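Local structure of fucose-specific lectin (6GKE) at residues Tyr181-Ala184 / Lys188-Glu191; Val227-Gln230 / Leu236-Ala239. The protein binds L-fucose through sites lying between adjacent blades of a six-bladed beta-propeller, with strongest preference for alpha-1,6-linked core fucose on glycoproteins. The protein carries 1 engineered substitution. All coordinates share one frame; numbering follows the deposited sequence. Where two conformers were deposited one is given.

Interaction 1: Tyr181-Ala184 / Lys188-Glu191; sequences YYQA and KIRE. With FUC (alpha-L-fucopyranose), chain F.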
loop_
_atom_site.group_PDB
_atom_site.type_symbol
_atom_site.label_atom_id
_atom_site.label_comp_id
_atom_site.label_asym_id
_atom_site.label_seq_id
_atom_site.Cartn_x
_atom_site.Cartn_y
_atom_site.Cartn_z
ATOM N N TYR A 181 8.094 19.467 -18.034
ATOM C CA TYR A 181 9.232 18.645 -17.636
ATOM C C TYR A 181 8.802 17.184 -17.665
ATOM O O TYR A 181 7.722 16.836 -17.211
ATOM C CB TYR A 181 9.739 19.057 -16.249
ATOM C CG TYR A 181 10.156 20.498 -16.234
ATOM C CD1 TYR A 181 11.422 20.878 -16.644
ATOM C CD2 TYR A 181 9.247 21.495 -15.929
ATOM C CE1 TYR A 181 11.784 22.211 -16.727
ATOM C CE2 TYR A 181 9.592 22.834 -16.004
ATOM C CZ TYR A 181 10.862 23.196 -16.414
ATOM O OH TYR A 181 11.185 24.522 -16.520
ATOM N N TYR A 182 9.665 16.330 -18.208
ATOM C CA TYR A 182 9.348 14.913 -18.358
ATOM C C TYR A 182 10.662 14.138 -18.403
ATOM O O TYR A 182 11.715 14.739 -18.549
ATOM C CB TYR A 182 8.521 14.690 -19.626
ATOM C CG TYR A 182 9.252 15.073 -20.888
ATOM C CD1 TYR A 182 9.275 16.381 -21.342
ATOM C CD2 TYR A 182 9.978 14.133 -21.598
ATOM C CE1 TYR A 182 9.983 16.743 -22.474
ATOM C CE2 TYR A 182 10.684 14.474 -22.740
ATOM C CZ TYR A 182 10.691 15.786 -23.178
ATOM O OH TYR A 182 11.402 16.113 -24.297
ATOM N N GLN A 183 10.588 12.810 -18.302
ATOM C CA GLN A 183 11.786 11.994 -18.336
ATOM C C GLN A 183 11.855 11.285 -19.690
ATOM O O GLN A 183 10.974 10.505 -20.045
ATOM C CB GLN A 183 11.799 11.007 -17.173
ATOM C CG GLN A 183 13.111 10.238 -17.062
ATOM C CD GLN A 183 13.196 9.448 -15.781
ATOM O OE1 GLN A 183 12.214 8.864 -15.330
ATOM N NE2 GLN A 183 14.381 9.402 -15.195
ATOM N N ALA A 184 12.916 11.595 -20.443
ATOM C CA ALA A 184 13.118 11.052 -21.776
ATOM C C ALA A 184 13.716 9.650 -21.677
ATOM O O ALA A 184 14.101 9.196 -20.601
ATOM C CB ALA A 184 14.007 11.976 -22.568
ATOM N N LYS A 188 17.098 11.117 -18.725
ATOM C CA LYS A 188 17.279 12.510 -18.392
ATOM C C LYS A 188 15.917 13.193 -18.305
ATOM O O LYS A 188 15.055 13.002 -19.168
ATOM C CB LYS A 188 18.108 13.225 -19.456
ATOM C CG LYS A 188 19.551 12.768 -19.549
ATOM C CD LYS A 188 20.515 13.608 -18.757
ATOM C CE LYS A 188 21.964 13.255 -19.025
ATOM N NZ LYS A 188 22.198 11.793 -18.983
ATOM N N ILE A 189 15.753 14.025 -17.278
ATOM C CA ILE A 189 14.674 15.006 -17.233
ATOM C C ILE A 189 14.972 16.031 -18.325
ATOM O O ILE A 189 16.092 16.540 -18.387
ATOM C CB ILE A 189 14.542 15.714 -15.868
ATOM C CG1 ILE A 189 14.713 14.774 -14.672
ATOM C CG2 ILE A 189 13.212 16.456 -15.798
ATOM C CD1 ILE A 189 13.643 13.726 -14.580
ATOM N N ARG A 190 13.976 16.321 -19.163
ATOM C CA ARG A 190 14.080 17.295 -20.234
ATOM C C ARG A 190 12.932 18.296 -20.097
ATOM O O ARG A 190 12.024 18.112 -19.294
ATOM C CB ARG A 190 14.014 16.595 -21.594
ATOM C CG ARG A 190 15.111 15.574 -21.840
ATOM C CD ARG A 190 16.454 16.208 -22.118
ATOM N NE ARG A 190 17.422 15.200 -22.519
ATOM C CZ ARG A 190 18.683 15.454 -22.846
ATOM N NH1 ARG A 190 19.131 16.699 -22.872
ATOM N NH2 ARG A 190 19.488 14.445 -23.138
ATOM N N GLU A 191 13.000 19.347 -20.915
ATOM C CA GLU A 191 12.131 20.502 -20.808
ATOM C C GLU A 191 11.621 20.867 -22.200
ATOM O O GLU A 191 12.405 20.945 -23.140
ATOM C CB GLU A 191 12.934 21.658 -20.211
ATOM C CG GLU A 191 12.183 22.965 -20.048
ATOM C CD GLU A 191 13.095 24.105 -19.631
ATOM O OE1 GLU A 191 14.153 24.260 -20.275
ATOM O OE2 GLU A 191 12.748 24.849 -18.683
HETATM C C1 FUC F . 14.296 29.001 -21.776
HETATM C C2 FUC F . 14.696 27.594 -21.361
HETATM C C3 FUC F . 15.242 27.599 -19.934
HETATM C C4 FUC F . 14.211 28.224 -18.995
HETATM C C5 FUC F . 13.924 29.643 -19.471
HETATM C C6 FUC F . 12.889 30.353 -18.609
HETATM O O1 FUC F . 15.493 29.757 -21.905
HETATM O O2 FUC F . 15.660 27.078 -22.291
HETATM O O3 FUC F . 15.635 26.285 -19.539
HETATM O O4 FUC F . 12.979 27.500 -19.018
HETATM O O5 FUC F . 13.418 29.593 -20.813
HETATM O O HOH W 1 11.998 18.693 -24.842
#
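Two different first torsions draw Tyr181 and Glu191 together: the tyrosine CG stands anti to its own carbonyl carbon (chi1 -59°), whereas the glutamate CG stands anti to its backbone nitrogen (chi1 179°) and the chain runs on extended. From this non-hydrogen-bonded antiparallel pair both side chains therefore run alongside each other in the same direction. Glu191 CG lies 3.4 Å from Tyr181 CE1, and at the far end Tyr181 OH donates to Glu191 OE2 over 2.7 Å. The hydroxyl meets that oxygen on its anti side, slightly out of the carboxylate plane.

The same carboxylate grips alpha-L-fucopyranose with both oxygens: fucose O3 donates to Glu191 OE1 at 2.6 Å, and fucose O4 donates to Glu191 OE2 at 2.7 Å. OE2 thus accepts from sugar and tyrosine, while OE1 also accepts from the backbone N of Phe204. Held at both oxygens, the carboxylate has little freedom to rotate, and the donors probably favour its charged form. Arg179, Gly203 and Trp245 supply further hydrogen bonds to the sugar.

The two strands are the second and third of a four-stranded propeller blade, and Trp245, from the following repeat, helps form a fucose site of the kind found between neighbouring blades. The backbones of the two strands are joined by reciprocal bonds of the hydrogen-bonded pair Tyr182 and Arg190, the shorter running from Arg190 N to Tyr182 O at 2.8 Å, and by Ala184 N to Lys188 O at 2.9 Å.

On the sheet face bearing Tyr182 and Arg190, Arg190 CB makes an off-centre CH-pi contact, 4.2 Å from the Tyr182 ring centroid. A water in the plane of that ring links Tyr182 OH to Glu191 O, while the guanidinium leads away to a salt bridge with Asp186.

Interaction 2: Val227-Gln230 / Leu236-Ala239; sequences VYWQ and LYEA. With FUC (alpha-L-fucopyranose), chain G.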
loop_
_atom_site.group_PDB
_atom_site.type_symbol
_atom_site.label_atom_id
_atom_site.label_comp_id
_atom_site.label_asym_id
_atom_site.label_seq_id
_atom_site.Cartn_x
_atom_site.Cartn_y
_atom_site.Cartn_z
ATOM N N VAL A 227 11.944 22.586 -10.193
ATOM C CA VAL A 227 11.555 21.281 -10.696
ATOM C C VAL A 227 11.946 20.260 -9.627
ATOM O O VAL A 227 13.091 20.248 -9.171
ATOM C CB VAL A 227 12.229 20.971 -12.045
ATOM C CG1 VAL A 227 11.807 19.622 -12.593
ATOM C CG2 VAL A 227 11.959 22.066 -13.064
ATOM N N TYR A 228 10.978 19.424 -9.241
ATOM C CA TYR A 228 11.143 18.409 -8.209
ATOM C C TYR A 228 11.058 17.026 -8.841
ATOM O O TYR A 228 10.234 16.790 -9.722
ATOM C CB TYR A 228 10.065 18.533 -7.129
ATOM C CG TYR A 228 10.146 19.854 -6.424
ATOM C CD1 TYR A 228 11.131 20.082 -5.479
ATOM C CD2 TYR A 228 9.316 20.903 -6.770
ATOM C CE1 TYR A 228 11.286 21.325 -4.887
ATOM C CE2 TYR A 228 9.454 22.150 -6.186
ATOM C CZ TYR A 228 10.449 22.368 -5.249
ATOM O OH TYR A 228 10.617 23.616 -4.714
ATOM N N TRP A 229 11.873 16.099 -8.345
ATOM C CA TRP A 229 11.679 14.708 -8.712
ATOM C C TRP A 229 12.067 13.801 -7.552
ATOM O O TRP A 229 12.923 14.120 -6.736
ATOM C CB TRP A 229 12.418 14.322 -9.997
ATOM C CG TRP A 229 13.904 14.489 -9.997
ATOM C CD1 TRP A 229 14.857 13.573 -9.665
ATOM C CD2 TRP A 229 14.608 15.654 -10.450
ATOM N NE1 TRP A 229 16.105 14.099 -9.862
ATOM C CE2 TRP A 229 15.984 15.373 -10.347
ATOM C CE3 TRP A 229 14.203 16.907 -10.918
ATOM C CZ2 TRP A 229 16.956 16.300 -10.719
ATOM C CZ3 TRP A 229 15.163 17.823 -11.284
ATOM C CH2 TRP A 229 16.523 17.522 -11.181
ATOM N N GLN A 230 11.409 12.639 -7.511
ATOM C CA GLN A 230 11.643 11.691 -6.447
ATOM C C GLN A 230 11.226 10.302 -6.916
ATOM O O GLN A 230 10.109 10.110 -7.412
ATOM C CB GLN A 230 10.840 12.077 -5.205
ATOM C CG GLN A 230 11.123 11.220 -3.978
ATOM C CD GLN A 230 10.206 11.610 -2.846
ATOM O OE1 GLN A 230 10.473 12.563 -2.114
ATOM N NE2 GLN A 230 9.093 10.902 -2.733
ATOM N N LEU A 236 14.231 13.325 -2.251
ATOM C CA LEU A 236 13.698 14.352 -3.130
ATOM C C LEU A 236 14.843 15.193 -3.709
ATOM O O LEU A 236 15.761 15.575 -2.979
ATOM C CB LEU A 236 12.755 15.227 -2.297
ATOM C CG LEU A 236 12.113 16.414 -3.010
ATOM C CD1 LEU A 236 11.227 15.959 -4.158
ATOM C CD2 LEU A 236 11.314 17.251 -2.021
ATOM N N TYR A 237 14.745 15.504 -5.006
ATOM C CA TYR A 237 15.654 16.413 -5.690
ATOM C C TYR A 237 14.908 17.674 -6.117
ATOM O O TYR A 237 13.726 17.614 -6.484
ATOM C CB TYR A 237 16.243 15.770 -6.945
ATOM C CG TYR A 237 17.269 14.710 -6.652
ATOM C CD1 TYR A 237 16.874 13.436 -6.280
ATOM C CD2 TYR A 237 18.627 14.970 -6.730
ATOM C CE1 TYR A 237 17.797 12.447 -5.987
ATOM C CE2 TYR A 237 19.568 13.987 -6.455
ATOM C CZ TYR A 237 19.150 12.723 -6.080
ATOM O OH TYR A 237 20.070 11.752 -5.798
ATOM N N GLU A 238 15.644 18.789 -6.126
ATOM C CA GLU A 238 15.159 20.046 -6.675
ATOM C C GLU A 238 16.215 20.628 -7.613
ATOM O O GLU A 238 17.391 20.727 -7.240
ATOM C CB GLU A 238 14.897 21.069 -5.569
ATOM C CG GLU A 238 14.346 22.397 -6.062
ATOM C CD GLU A 238 14.421 23.490 -5.015
ATOM O OE1 GLU A 238 15.554 23.917 -4.708
ATOM O OE2 GLU A 238 13.359 23.920 -4.506
ATOM N N ALA A 239 15.777 21.051 -8.806
ATOM C CA ALA A 239 16.555 21.921 -9.679
ATOM C C ALA A 239 15.917 23.308 -9.637
ATOM O O ALA A 239 14.699 23.425 -9.712
ATOM C CB ALA A 239 16.578 21.392 -11.089
HETATM C C1 FUC G . 16.162 28.673 -3.269
HETATM C C2 FUC G . 16.376 27.166 -3.306
HETATM C C3 FUC G . 15.473 26.478 -2.281
HETATM C C4 FUC G . 14.014 26.903 -2.487
HETATM C C5 FUC G . 13.939 28.420 -2.429
HETATM C C6 FUC G . 12.540 28.983 -2.640
HETATM O O1 FUC G . 16.644 29.183 -2.023
HETATM O O2 FUC G . 17.752 26.884 -3.026
HETATM O O3 FUC G . 15.651 25.065 -2.362
HETATM O O4 FUC G . 13.506 26.495 -3.766
HETATM O O5 FUC G . 14.778 28.987 -3.434
#
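Glu238 pairs with Tyr228 across two antiparallel strands, and its side chain can be traced outward along the tyrosine. Glu238 CB lies 3.7 Å from Tyr228 CE1, and its CG comes within 3.4 Å of that same ring carbon. CD faces the sugar: fucose O3 donates to Glu238 OE1 at 2.6 Å, and fucose O4 to Glu238 OE2 at 2.7 Å. Glu238 OE2 also receives a weak hydrogen bond from Tyr228 OH (2.8 Å). The two side chains run side by side, but with ring and carboxylate planes 48° apart they do not stack.

On the sheet face bearing Trp229 and Tyr237, with Val227 and Ala239 beside them, Trp229 CG sits between its backbone nitrogen and carbonyl carbon (chi1 60°), which lays the indole across the neighbouring strand. Tyr237 CB rests over one indole face, 3.5 Å from the centroid of the five-membered ring; the Tyr237 ring and that five-membered ring of Trp229 are nearly parallel (4°) but slid so far apart that they barely overlap. Ala239 CB touches the benzo end at Trp229 CZ3, 3.8 Å away. With Arg226 and Trp298 also bonding the sugar, the glutamate belongs to an inter-blade fucose site of the six-bladed lectin propeller.

Overall arrangement
Following the chain from the N terminus, interaction 1 closes first: four residues, 184-187, lead from strand 177-183 into strand 188-194. The chain then completes that blade with strand 199-207 and enters the next, where interaction 2 closes a second hairpin, 224-230 with 236-241, across five residues. The loops are in series and neither nest nor cross. The centres of the two contacts lie about 12 Å apart, on the same side of the chain's centre, and the contacts touch where Tyr181 CE1 meets Val227 CG2 at 3.7 Å. Each contact thus joins the middle strands of one blade, while this packing links consecutive blades, repeats 4 and 5.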